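Local coordinates for aromatic-L-amino-acid decarboxylase (Catharanthus roseus, PDB 6EEW) that catalyses the pyridoxal 5'-phosphate-dependent decarboxylation of L-tryptophan to tryptamine and of 5-hydroxy-L-tryptophan to serotonin, at the interface of chains A and B. Numbering follows the deposited sequence. Chains: chain A/B, Aromatic-L-amino-acid decarboxylase.

The interface of chains A and B. Residues chain A 58-60, 63, 85; chain B 131, 134-135, 138.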
loop_
_atom_site.group_PDB
_atom_site.type_symbol
_atom_site.label_atom_id
_atom_site.label_comp_id
_atom_site.label_asym_id
_atom_site.label_seq_id
_atom_site.Cartn_x
_atom_site.Cartn_y
_atom_site.Cartn_z
ATOM N N TYR A 58 -10.212 -24.609 -7.107
ATOM C CA TYR A 58 -9.632 -25.365 -8.212
ATOM C C TYR A 58 -8.115 -25.427 -8.119
ATOM O O TYR A 58 -7.504 -26.404 -8.566
ATOM C CB TYR A 58 -10.021 -24.736 -9.547
ATOM C CG TYR A 58 -9.048 -23.663 -9.959
ATOM C CD1 TYR A 58 -9.167 -22.373 -9.467
ATOM C CD2 TYR A 58 -7.982 -23.949 -10.807
ATOM C CE1 TYR A 58 -8.266 -21.381 -9.830
ATOM C CE2 TYR A 58 -7.070 -22.965 -11.173
ATOM C CZ TYR A 58 -7.220 -21.679 -10.684
ATOM O OH TYR A 58 -6.325 -20.688 -11.047
ATOM N N LEU A 59 -7.482 -24.381 -7.590
ATOM C CA LEU A 59 -6.030 -24.317 -7.644
ATOM C C LEU A 59 -5.369 -25.171 -6.567
ATOM O O LEU A 59 -4.185 -25.502 -6.697
ATOM C CB LEU A 59 -5.574 -22.861 -7.542
ATOM C CG LEU A 59 -4.114 -22.616 -7.917
ATOM C CD1 LEU A 59 -3.850 -23.062 -9.346
ATOM C CD2 LEU A 59 -3.738 -21.157 -7.715
ATOM N N ARG A 60 -6.106 -25.543 -5.515
ATOM C CA ARG A 60 -5.548 -26.431 -4.497
ATOM C C ARG A 60 -5.224 -27.806 -5.066
ATOM O O ARG A 60 -4.273 -28.458 -4.617
ATOM C CB ARG A 60 -6.518 -26.567 -3.319
ATOM C CG ARG A 60 -6.224 -27.748 -2.393
ATOM C CD ARG A 60 -5.028 -27.491 -1.477
ATOM N NE ARG A 60 -3.762 -27.402 -2.203
ATOM C CZ ARG A 60 -2.718 -26.682 -1.798
ATOM N NH1 ARG A 60 -2.793 -25.976 -0.676
ATOM N NH2 ARG A 60 -1.601 -26.653 -2.519
ATOM N N ILE A 63 -1.525 -27.518 -7.097
ATOM C CA ILE A 63 -0.274 -27.108 -6.466
ATOM C C ILE A 63 -0.013 -27.994 -5.258
ATOM O O ILE A 63 -0.961 -28.379 -4.559
ATOM C CB ILE A 63 -0.292 -25.629 -6.049
ATOM C CG1 ILE A 63 -0.454 -24.720 -7.259
ATOM C CG2 ILE A 63 0.969 -25.263 -5.256
ATOM C CD1 ILE A 63 -0.254 -23.291 -6.917
ATOM N N ILE A 85 -2.516 -20.589 -13.699
ATOM C CA ILE A 85 -2.780 -19.249 -13.180
ATOM C C ILE A 85 -3.596 -18.427 -14.172
ATOM O O ILE A 85 -4.728 -18.027 -13.879
ATOM C CB ILE A 85 -1.481 -18.506 -12.825
ATOM C CG1 ILE A 85 -0.669 -19.286 -11.786
ATOM C CG2 ILE A 85 -1.819 -17.113 -12.300
ATOM C CD1 ILE A 85 -1.384 -19.492 -10.477
ATOM N N ALA B 131 -7.524 -17.127 -9.409
ATOM C CA ALA B 131 -6.165 -17.606 -9.175
ATOM C C ALA B 131 -5.452 -16.739 -8.153
ATOM O O ALA B 131 -4.697 -17.249 -7.323
ATOM C CB ALA B 131 -5.368 -17.659 -10.478
ATOM N N GLU B 134 -6.755 -17.675 -4.563
ATOM C CA GLU B 134 -6.404 -19.032 -4.166
ATOM C C GLU B 134 -4.904 -19.157 -3.960
ATOM O O GLU B 134 -4.451 -19.760 -2.979
ATOM C CB GLU B 134 -6.899 -20.032 -5.208
ATOM C CG GLU B 134 -8.410 -20.029 -5.358
ATOM C CD GLU B 134 -9.000 -21.368 -5.769
ATOM O OE1 GLU B 134 -8.290 -22.405 -5.727
ATOM O OE2 GLU B 134 -10.188 -21.368 -6.167
ATOM N N LEU B 135 -4.111 -18.588 -4.867
ATOM C CA LEU B 135 -2.673 -18.660 -4.704
ATOM C C LEU B 135 -2.223 -17.939 -3.449
ATOM O O LEU B 135 -1.242 -18.349 -2.825
ATOM C CB LEU B 135 -1.969 -18.082 -5.925
ATOM C CG LEU B 135 -0.446 -18.155 -5.794
ATOM C CD1 LEU B 135 0.007 -19.603 -5.810
ATOM C CD2 LEU B 135 0.252 -17.344 -6.880
ATOM N N ILE B 138 -2.787 -20.398 -0.656
ATOM C CA ILE B 138 -1.805 -21.476 -0.728
ATOM C C ILE B 138 -0.438 -20.997 -0.263
ATOM O O ILE B 138 0.253 -21.687 0.493
ATOM C CB ILE B 138 -1.734 -22.051 -2.150
ATOM C CG1 ILE B 138 -3.037 -22.764 -2.505
ATOM C CG2 ILE B 138 -0.565 -22.967 -2.259
ATOM C CD1 ILE B 138 -3.173 -23.076 -3.982
#
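A:Leu59 and B:Glu134 meet in a largely apolar patch of the homodimer interface, where a short 3-10 turn of one subunit packs against the flank of a helix of the other and helps hold the two together. B:Glu134 takes hold of the start of that turn: its carboxylate oxygen OE1 accepts a hydrogen bond from the backbone N of A:Leu59 at 2.8 Å, the N-H coming in 35° above the carboxylate plane. The other oxygen, OE2, has a weak bond at 3.4 Å from the N of A:Tyr58. With CG beside the backbone N (chi1 -62°) and the chain extended beyond it, the carboxylate is carried to both amides. Cut back to an alanine here, the side chain would probably leave the A:Leu59 amide without this acceptor and the start of the 3-10 helix less firmly held. On the same leucine, CB lies over the centre of the A:Tyr58 ring, and CG anti to the backbone N (chi1 -166°) lets the CD2 branch reach CB of B:Leu135 at 4.0 Å. B:Ile138 fits between A:Leu59 and A:Arg60: CG1 lies 3.7 Å from NH1 of the guanidinium, CD1 sits against the leucine and over the rim of one guanidinium face, and CG2 meets CG2 of A:Ile63. NH2 of A:Arg60 bonds the carbonyl O of A:Ile63 at 2.7 Å, which fixes the guanidinium. CD1 of A:Ile63 touches CD1 of B:Leu135 at 3.9 Å, the side chains crossing at about a right angle. CG2 of A:Ile85 packs on CB of B:Ala131. The chain A residues come from 3-10 helix 58-61, the loop after it and the end of helix 74-85; those of chain B line one side of helix 130-146, and the two-fold axis repeats the patch.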